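Long-range contacts in enoyl-CoA hydratase/isomerase family protein (PDB 3KQF), which probably catalyses the reversible hydration of enoyl-CoA thioesters to 3-hydroxyacyl-CoA, as a member of the crotonase superfamily: residues 243-251 / 257-265; 52-60 / 197-207. All coordinates share one frame; numbering follows the deposited sequence. Where two conformers were deposited one is given.

Overall arrangement
Both contacts lie on the same side of the chain's centre, with their own centres about 18 Å apart, and both reach the second subunit. Contact 2 is the core one: strand 56-61 of the main sheet against helix 193-206, almost wholly apolar, with a single hydrogen bond at its end. Contact 1 lies farther out, about 27 Å from the centre of the chain, where the C-terminal tail folds back on helix 245-255; it is partly buried and mostly polar, built from carboxylates that collect backbone N-H groups and from a salt bridge. Tyr-262 joins them, its carbonyl probably hydrogen-bonded to Arg-55 and its ring beside the end of helix 193-206.

Contact 1: residues 243-251 / 257-265; sequences HTKDRLEGL and KRTPMYKGE
Asp-246 and Glu-249, one helical turn apart, hold the C-terminal tail 257-265 against helix 245-255, in the helical C-terminal region of this crotonase-fold chain. The Asp-246 carboxylate faces two consecutive backbone amides: OD1 takes Lys-263 N at 2.8 Å in a nearly straight bond, and OD2 takes Gly-264 N at 2.8 Å, both on the syn side. Chi1 of -81° sets CG beside its own backbone N, which turns the carboxylate to the tail. A water also donates to Asp-246 OD1.

Glu-249 works differently. Its CG is anti to the backbone N and the chain then bends at chi2 (68°), bringing Glu-249 OE2 to Met-261 N (2.8 Å) with its anti lone pair. Arg-258 grips the same carboxylate end-on in a salt bridge, Arg-258 NH1 to Glu-249 OE2 at 2.8 Å and NH2 to Glu-249 OE1 at 3.1 Å. Both oxygens lie close to the guanidinium plane, but the nitrogens come from above the carboxylate, the two planes being 38° apart. Arg-258 NE has its own partner in Glu-256.

Between these two sites the Tyr-262 ring lies with its edge to the helix backbone, CE1 3.2 Å from Asp-246 O, and its hydroxyl passes over Gly-250 to bond Thr-141 O of the second subunit. Thr-244 is the N-cap, and the chain's terminal carboxylate sits at this same helix start, where its negative charge would probably interact favourably with the positive end of the helix dipole: Glu-265 O accepts from Lys-245 N at 2.8 Å, and Glu-265 OXT from Asp-246 N at 2.8 Å.

Contact 2: residues 52-60 / 197-207; sequences ANTRVVILT and AIEIAEKIASN
Val-56 and Ile-58, alternate residues on one face of strand 56-61, pack on helix 193-206, an alpha/beta layer of the crotonase fold. The segments 56-60 and 197-206 run nearly antiparallel (163°), their axes 8.6 Å apart at closest approach. Ala-201 sits between the two strand residues: its CB is 3.8 Å from Val-56 CG1 and 3.9 Å from Ile-58 CD1. The small side chains of Ala-197, Ala-201 and Ala-205 let the strand come close. The other methyl of Val-56, CG2, touches the C-terminal turn at Ile-204 CG2, 3.7 Å away, the two side chains crossing at about a right angle. Ile-58 has CG1 beside its backbone N (chi1 -64°), and its CD1 reaches over the helix backbone to Ala-197 O at 3.7 Å. At the helix end the extended Arg-55 side chain brings its guanidinium edge to the last turn, where Arg-55 NH1 meets Ala-205 O at 2.8 Å, almost along the C=O axis.

Farther out, the strand is held by backbone bonds from Val-56 to Val-20 and from Val-57 to Ile-106. Phe-126 and Ile-128 of strand 126-130 extend the apolar surface under the helix. Asn-207 ties the helix end to the second subunit, its ND2 bonded to Tyr-168 O and Thr-169 O of that chain.

Contact 1: residues 243-251 / 257-265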
loop_
_atom_site.group_PDB
_atom_site.type_symbol
_atom_site.label_atom_id
_atom_site.label_comp_id
_atom_site.label_asym_id
_atom_site.label_seq_id
_atom_site.Cartn_x
_atom_site.Cartn_y
_atom_site.Cartn_z
ATOM N N HIS A 243 -27.021 -17.905 5.139
ATOM C CA HIS A 243 -28.087 -18.919 4.960
ATOM C C HIS A 243 -27.556 -20.279 4.477
ATOM O O HIS A 243 -28.329 -21.216 4.283
ATOM C CB HIS A 243 -29.141 -18.403 3.956
ATOM C CG HIS A 243 -30.334 -19.302 3.797
ATOM N ND1 HIS A 243 -30.311 -20.443 3.020
ATOM C CD2 HIS A 243 -31.596 -19.205 4.282
ATOM C CE1 HIS A 243 -31.500 -21.020 3.051
ATOM N NE2 HIS A 243 -32.299 -20.288 3.808
ATOM N N THR A 244 -26.242 -20.407 4.330
ATOM C CA THR A 244 -25.653 -21.640 3.801
ATOM C C THR A 244 -25.609 -22.779 4.802
ATOM O O THR A 244 -25.580 -22.554 6.005
ATOM C CB THR A 244 -24.209 -21.393 3.261
ATOM O OG1 THR A 244 -23.336 -20.977 4.321
ATOM C CG2 THR A 244 -24.213 -20.335 2.163
ATOM N N LYS A 245 -25.642 -24.003 4.285
ATOM C CA LYS A 245 -25.537 -25.195 5.113
ATOM C C LYS A 245 -24.101 -25.282 5.644
ATOM O O LYS A 245 -23.878 -25.729 6.760
ATOM C CB LYS A 245 -25.901 -26.456 4.328
ATOM C CG LYS A 245 -27.336 -26.499 3.853
ATOM C CD LYS A 245 -27.711 -27.878 3.303
ATOM C CE LYS A 245 -29.170 -27.908 2.838
ATOM N NZ LYS A 245 -29.575 -29.248 2.302
ATOM N N ASP A 246 -23.129 -24.838 4.848
ATOM C CA ASP A 246 -21.728 -24.839 5.301
ATOM C C ASP A 246 -21.549 -24.004 6.579
ATOM O O ASP A 246 -20.823 -24.412 7.482
ATOM C CB ASP A 246 -20.761 -24.369 4.202
ATOM C CG ASP A 246 -20.400 -25.470 3.193
ATOM O OD1 ASP A 246 -20.680 -26.663 3.445
ATOM O OD2 ASP A 246 -19.783 -25.123 2.147
ATOM N N ARG A 247 -22.226 -22.856 6.684
ATOM C CA ARG A 247 -22.124 -22.047 7.912
ATOM C C ARG A 247 -22.594 -22.836 9.122
ATOM O O ARG A 247 -21.990 -22.762 10.196
ATOM C CB ARG A 247 -22.933 -20.756 7.802
ATOM C CG ARG A 247 -22.987 -19.967 9.090
ATOM C CD ARG A 247 -23.798 -18.707 8.917
ATOM N NE ARG A 247 -24.061 -18.049 10.195
ATOM C CZ ARG A 247 -25.072 -18.340 11.011
ATOM N NH1 ARG A 247 -25.209 -17.669 12.149
ATOM N NH2 ARG A 247 -25.944 -19.299 10.706
ATOM N N LEU A 248 -23.673 -23.597 8.944
ATOM C CA LEU A 248 -24.222 -24.418 10.011
ATOM C C LEU A 248 -23.231 -25.520 10.415
ATOM O O LEU A 248 -23.048 -25.791 11.605
ATOM C CB LEU A 248 -25.578 -25.007 9.590
ATOM C CG LEU A 248 -26.624 -23.936 9.265
ATOM C CD1 LEU A 248 -27.897 -24.558 8.705
ATOM C CD2 LEU A 248 -26.912 -23.083 10.505
ATOM N N GLU A 249 -22.606 -26.155 9.423
ATOM C CA GLU A 249 -21.581 -27.175 9.667
ATOM C C GLU A 249 -20.407 -26.576 10.443
ATOM O O GLU A 249 -19.823 -27.251 11.295
ATOM C CB GLU A 249 -21.080 -27.776 8.334
ATOM C CG GLU A 249 -19.784 -28.608 8.396
ATOM C CD GLU A 249 -19.897 -29.932 9.142
ATOM O OE1 GLU A 249 -20.995 -30.276 9.643
ATOM O OE2 GLU A 249 -18.868 -30.649 9.210
ATOM N N GLY A 250 -20.059 -25.326 10.131
ATOM C CA GLY A 250 -18.968 -24.623 10.813
ATOM C C GLY A 250 -19.278 -24.471 12.294
ATOM O O GLY A 250 -18.439 -24.755 13.154
ATOM N N LEU A 251 -20.512 -24.060 12.586
ATOM C CA LEU A 251 -20.962 -23.872 13.952
ATOM C C LEU A 251 -20.970 -25.194 14.718
ATOM O O LEU A 251 -20.423 -25.266 15.808
ATOM C CB LEU A 251 -22.358 -23.245 13.974
ATOM C CG LEU A 251 -22.459 -21.825 13.409
ATOM C CD1 LEU A 251 -23.917 -21.409 13.187
ATOM C CD2 LEU A 251 -21.740 -20.841 14.319
ATOM N N LYS A 257 -16.023 -29.589 18.578
ATOM C CA LYS A 257 -14.555 -29.612 18.542
ATOM C C LYS A 257 -13.994 -30.686 17.590
ATOM O O LYS A 257 -13.157 -31.508 17.978
ATOM C CB LYS A 257 -13.990 -29.779 19.966
ATOM C CG LYS A 257 -14.269 -28.577 20.883
ATOM C CD LYS A 257 -13.662 -28.761 22.271
ATOM C CE LYS A 257 -13.896 -27.535 23.150
ATOM N NZ LYS A 257 -13.335 -27.709 24.522
ATOM N N ARG A 258 -14.486 -30.676 16.352
ATOM C CA ARG A 258 -14.042 -31.606 15.303
ATOM C C ARG A 258 -13.819 -30.799 14.028
ATOM O O ARG A 258 -14.233 -29.644 13.952
ATOM C CB ARG A 258 -15.096 -32.673 15.029
ATOM C CG ARG A 258 -16.405 -32.093 14.500
ATOM C CD ARG A 258 -17.343 -33.158 14.013
ATOM N NE ARG A 258 -18.633 -32.578 13.674
ATOM C CZ ARG A 258 -18.935 -31.998 12.517
ATOM N NH1 ARG A 258 -18.037 -31.911 11.539
ATOM N NH2 ARG A 258 -20.154 -31.507 12.338
ATOM N N THR A 259 -13.202 -31.412 13.019
ATOM C CA THR A 259 -12.926 -30.716 11.752
ATOM C C THR A 259 -14.197 -30.571 10.917
ATOM O O THR A 259 -14.932 -31.535 10.751
ATOM C CB THR A 259 -11.907 -31.479 10.900
ATOM O OG1 THR A 259 -10.749 -31.790 11.685
ATOM C CG2 THR A 259 -11.500 -30.640 9.678
ATOM N N PRO A 260 -14.456 -29.367 10.375
ATOM C CA PRO A 260 -15.664 -29.239 9.573
ATOM C C PRO A 260 -15.468 -29.843 8.176
ATOM O O PRO A 260 -14.347 -29.880 7.667
ATOM C CB PRO A 260 -15.890 -27.723 9.513
ATOM C CG PRO A 260 -14.507 -27.128 9.635
ATOM C CD PRO A 260 -13.725 -28.088 10.509
HETATM N N MSE A 261 -16.545 -30.366 7.602
HETATM C CA MSE A 261 -16.521 -30.947 6.259
HETATM C C MSE A 261 -17.452 -30.146 5.370
HETATM O O MSE A 261 -18.646 -30.449 5.238
HETATM C CB MSE A 261 -16.913 -32.432 6.282
HETATM C CG MSE A 261 -15.764 -33.365 6.599
HETATM SE SE MSE A 261 -16.330 -35.224 6.798
HETATM C CE MSE A 261 -17.789 -35.268 5.494
ATOM N N TYR A 262 -16.896 -29.111 4.764
ATOM C CA TYR A 262 -17.687 -28.222 3.928
ATOM C C TYR A 262 -17.940 -28.836 2.557
ATOM O O TYR A 262 -17.109 -29.593 2.037
ATOM C CB TYR A 262 -17.031 -26.847 3.849
ATOM C CG TYR A 262 -16.833 -26.207 5.212
ATOM C CD1 TYR A 262 -17.916 -25.929 6.029
ATOM C CD2 TYR A 262 -15.573 -25.829 5.649
ATOM C CE1 TYR A 262 -17.756 -25.326 7.256
ATOM C CE2 TYR A 262 -15.395 -25.210 6.873
ATOM C CZ TYR A 262 -16.491 -24.955 7.677
ATOM O OH TYR A 262 -16.326 -24.368 8.908
ATOM N N LYS A 263 -19.102 -28.523 1.988
ATOM C CA LYS A 263 -19.522 -29.115 0.720
ATOM C C LYS A 263 -19.928 -28.104 -0.362
ATOM O O LYS A 263 -20.363 -28.500 -1.443
ATOM C CB LYS A 263 -20.676 -30.078 1.010
ATOM C CG LYS A 263 -20.337 -31.096 2.131
ATOM C CD LYS A 263 -21.468 -32.035 2.467
ATOM C CE LYS A 263 -21.099 -32.923 3.672
ATOM N NZ LYS A 263 -19.927 -33.819 3.424
ATOM N N GLY A 264 -19.777 -26.809 -0.089
ATOM C CA GLY A 264 -20.150 -25.782 -1.067
ATOM C C GLY A 264 -21.657 -25.628 -1.207
ATOM O O GLY A 264 -22.189 -25.564 -2.315
ATOM N N GLU A 265 -22.341 -25.645 -0.068
ATOM C CA GLU A 265 -23.800 -25.539 -0.007
ATOM C C GLU A 265 -24.185 -24.788 1.256
ATOM O O GLU A 265 -25.365 -24.500 1.506
ATOM C CB GLU A 265 -24.434 -26.927 0.039
ATOM C CG GLU A 265 -23.944 -27.780 1.213
ATOM C CD GLU A 265 -24.724 -29.067 1.398
ATOM O OE1 GLU A 265 -24.458 -29.775 2.400
ATOM O OE2 GLU A 265 -25.614 -29.364 0.570
ATOM O OXT GLU A 265 -23.296 -24.508 2.065
HETATM O O HOH W 1 -22.682 -28.321 4.682
#

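Contact 2: residues 52-60 / 197-207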
loop_
_atom_site.group_PDB
_atom_site.type_symbol
_atom_site.label_atom_id
_atom_site.label_comp_id
_atom_site.label_asym_id
_atom_site.label_seq_id
_atom_site.Cartn_x
_atom_site.Cartn_y
_atom_site.Cartn_z
ATOM N N ALA A 52 -17.081 -26.413 -10.079
ATOM C CA ALA A 52 -17.509 -26.263 -8.693
ATOM C C ALA A 52 -16.694 -27.136 -7.701
ATOM O O ALA A 52 -16.575 -26.796 -6.517
ATOM C CB ALA A 52 -19.003 -26.588 -8.579
ATOM N N ASN A 53 -16.147 -28.247 -8.187
ATOM C CA ASN A 53 -15.357 -29.154 -7.350
ATOM C C ASN A 53 -13.929 -28.635 -7.125
ATOM O O ASN A 53 -13.233 -29.088 -6.213
ATOM C CB ASN A 53 -15.306 -30.540 -7.994
ATOM C CG ASN A 53 -14.658 -31.582 -7.102
ATOM O OD1 ASN A 53 -14.650 -31.455 -5.875
ATOM N ND2 ASN A 53 -14.132 -32.635 -7.717
ATOM N N THR A 54 -13.494 -27.699 -7.962
ATOM C CA THR A 54 -12.137 -27.132 -7.855
ATOM C C THR A 54 -12.153 -25.916 -6.943
ATOM O O THR A 54 -12.820 -24.920 -7.229
ATOM C CB THR A 54 -11.573 -26.763 -9.225
ATOM O OG1 THR A 54 -11.469 -27.955 -10.011
ATOM C CG2 THR A 54 -10.184 -26.131 -9.093
ATOM N N ARG A 55 -11.400 -25.997 -5.846
ATOM C CA ARG A 55 -11.413 -24.923 -4.852
ATOM C C ARG A 55 -10.235 -23.967 -4.877
ATOM O O ARG A 55 -10.362 -22.853 -4.394
ATOM C CB ARG A 55 -11.553 -25.515 -3.447
ATOM C CG ARG A 55 -12.898 -26.218 -3.207
ATOM C CD ARG A 55 -12.986 -26.880 -1.839
ATOM N NE ARG A 55 -14.260 -27.592 -1.682
ATOM C CZ ARG A 55 -14.698 -28.130 -0.552
ATOM N NH1 ARG A 55 -13.990 -28.048 0.574
ATOM N NH2 ARG A 55 -15.872 -28.744 -0.545
ATOM N N VAL A 56 -9.103 -24.410 -5.413
ATOM C CA VAL A 56 -7.892 -23.612 -5.457
ATOM C C VAL A 56 -7.113 -24.056 -6.667
ATOM O O VAL A 56 -7.119 -25.258 -7.038
ATOM C CB VAL A 56 -6.980 -23.842 -4.210
ATOM C CG1 VAL A 56 -5.767 -22.923 -4.257
ATOM C CG2 VAL A 56 -7.731 -23.632 -2.905
ATOM N N VAL A 57 -6.404 -23.098 -7.244
ATOM C CA VAL A 57 -5.562 -23.318 -8.399
ATOM C C VAL A 57 -4.117 -22.911 -8.088
ATOM O O VAL A 57 -3.856 -21.872 -7.434
ATOM C CB VAL A 57 -6.048 -22.434 -9.595
ATOM C CG1 VAL A 57 -5.127 -22.604 -10.820
ATOM C CG2 VAL A 57 -7.508 -22.759 -9.941
ATOM N N ILE A 58 -3.183 -23.720 -8.560
ATOM C CA ILE A 58 -1.753 -23.397 -8.443
ATOM C C ILE A 58 -1.203 -23.199 -9.864
ATOM O O ILE A 58 -1.458 -24.020 -10.748
ATOM C CB ILE A 58 -0.963 -24.518 -7.732
ATOM C CG1 ILE A 58 -1.446 -24.677 -6.304
ATOM C CG2 ILE A 58 0.547 -24.187 -7.740
ATOM C CD1 ILE A 58 -0.967 -25.984 -5.619
ATOM N N LEU A 59 -0.466 -22.113 -10.072
ATOM C CA LEU A 59 0.122 -21.815 -11.367
ATOM C C LEU A 59 1.637 -21.843 -11.197
ATOM O O LEU A 59 2.178 -21.148 -10.339
ATOM C CB LEU A 59 -0.359 -20.446 -11.860
ATOM C CG LEU A 59 0.035 -20.021 -13.276
ATOM C CD1 LEU A 59 -0.385 -21.073 -14.300
ATOM C CD2 LEU A 59 -0.579 -18.643 -13.613
ATOM N N THR A 60 2.318 -22.638 -12.015
ATOM C CA THR A 60 3.777 -22.776 -11.917
ATOM C C THR A 60 4.405 -23.057 -13.283
ATOM O O THR A 60 3.703 -23.129 -14.296
ATOM C CB THR A 60 4.136 -23.898 -10.891
ATOM O OG1 THR A 60 5.506 -23.798 -10.484
ATOM C CG2 THR A 60 3.859 -25.309 -11.463
ATOM N N ALA A 197 3.310 -25.036 -1.822
ATOM C CA ALA A 197 2.129 -24.546 -2.545
ATOM C C ALA A 197 0.940 -25.477 -2.331
ATOM O O ALA A 197 -0.185 -25.027 -2.145
ATOM C CB ALA A 197 2.420 -24.396 -4.042
ATOM N N ILE A 198 1.186 -26.773 -2.347
ATOM C CA ILE A 198 0.108 -27.742 -2.135
ATOM C C ILE A 198 -0.440 -27.652 -0.716
ATOM O O ILE A 198 -1.646 -27.712 -0.517
ATOM C CB ILE A 198 0.552 -29.168 -2.443
ATOM C CG1 ILE A 198 0.732 -29.330 -3.946
ATOM C CG2 ILE A 198 -0.482 -30.192 -1.930
ATOM C CD1 ILE A 198 1.338 -30.663 -4.349
ATOM N N GLU A 199 0.431 -27.507 0.270
ATOM C CA GLU A 199 -0.067 -27.441 1.650
ATOM C C GLU A 199 -0.890 -26.172 1.926
ATOM O O GLU A 199 -1.910 -26.250 2.615
ATOM C CB GLU A 199 1.026 -27.751 2.677
ATOM C CG GLU A 199 1.337 -29.263 2.658
ATOM C CD GLU A 199 2.401 -29.707 3.632
ATOM O OE1 GLU A 199 2.828 -28.896 4.481
ATOM O OE2 GLU A 199 2.809 -30.888 3.545
ATOM N N ILE A 200 -0.498 -25.038 1.346
ATOM C CA ILE A 200 -1.295 -23.799 1.491
ATOM C C ILE A 200 -2.606 -23.947 0.720
ATOM O O ILE A 200 -3.667 -23.585 1.226
ATOM C CB ILE A 200 -0.522 -22.551 1.038
ATOM C CG1 ILE A 200 0.664 -22.322 1.969
ATOM C CG2 ILE A 200 -1.435 -21.312 1.025
ATOM C CD1 ILE A 200 1.543 -21.166 1.560
ATOM N N ALA A 201 -2.543 -24.528 -0.482
ATOM C CA ALA A 201 -3.741 -24.786 -1.274
ATOM C C ALA A 201 -4.702 -25.708 -0.513
ATOM O O ALA A 201 -5.908 -25.482 -0.526
ATOM C CB ALA A 201 -3.370 -25.405 -2.653
ATOM N N GLU A 202 -4.168 -26.758 0.126
ATOM C CA GLU A 202 -4.997 -27.701 0.897
ATOM C C GLU A 202 -5.689 -27.012 2.068
ATOM O O GLU A 202 -6.843 -27.313 2.379
ATOM C CB GLU A 202 -4.171 -28.900 1.411
ATOM C CG GLU A 202 -3.766 -29.892 0.347
ATOM C CD GLU A 202 -2.894 -31.003 0.896
ATOM O OE1 GLU A 202 -2.238 -30.809 1.952
ATOM O OE2 GLU A 202 -2.844 -32.061 0.254
ATOM N N LYS A 203 -4.988 -26.103 2.736
ATOM C CA LYS A 203 -5.607 -25.363 3.831
ATOM C C LYS A 203 -6.784 -24.549 3.317
ATOM O O LYS A 203 -7.883 -24.618 3.863
ATOM C CB LYS A 203 -4.614 -24.432 4.520
ATOM C CG LYS A 203 -5.239 -23.561 5.621
ATOM C CD LYS A 203 -6.019 -24.381 6.648
ATOM C CE LYS A 203 -6.444 -23.527 7.820
ATOM N NZ LYS A 203 -7.141 -24.248 8.913
ATOM N N ILE A 204 -6.562 -23.797 2.247
ATOM C CA ILE A 204 -7.636 -22.957 1.678
ATOM C C ILE A 204 -8.794 -23.837 1.208
ATOM O O ILE A 204 -9.964 -23.499 1.420
ATOM C CB ILE A 204 -7.099 -22.053 0.547
ATOM C CG1 ILE A 204 -6.077 -21.079 1.123
ATOM C CG2 ILE A 204 -8.244 -21.284 -0.113
ATOM C CD1 ILE A 204 -5.274 -20.269 0.078
ATOM N N ALA A 205 -8.466 -24.989 0.616
ATOM C CA ALA A 205 -9.483 -25.945 0.172
ATOM C C ALA A 205 -10.329 -26.515 1.318
ATOM O O ALA A 205 -11.446 -26.985 1.079
ATOM C CB ALA A 205 -8.825 -27.099 -0.619
ATOM N N SER A 206 -9.784 -26.560 2.542
ATOM C CA SER A 206 -10.538 -27.074 3.692
ATOM C C SER A 206 -11.484 -26.009 4.289
ATOM O O SER A 206 -12.334 -26.328 5.120
ATOM C CB SER A 206 -9.598 -27.641 4.775
ATOM O OG SER A 206 -8.814 -26.602 5.358
ATOM N N ASN A 207 -11.323 -24.749 3.898
ATOM C CA ASN A 207 -12.226 -23.691 4.363
ATOM C C ASN A 207 -13.499 -23.686 3.511
ATOM O O ASN A 207 -13.575 -24.393 2.492
ATOM C CB ASN A 207 -11.519 -22.340 4.381
ATOM C CG ASN A 207 -10.434 -22.289 5.424
ATOM O OD1 ASN A 207 -10.472 -23.057 6.409
ATOM N ND2 ASN A 207 -9.445 -21.410 5.221
#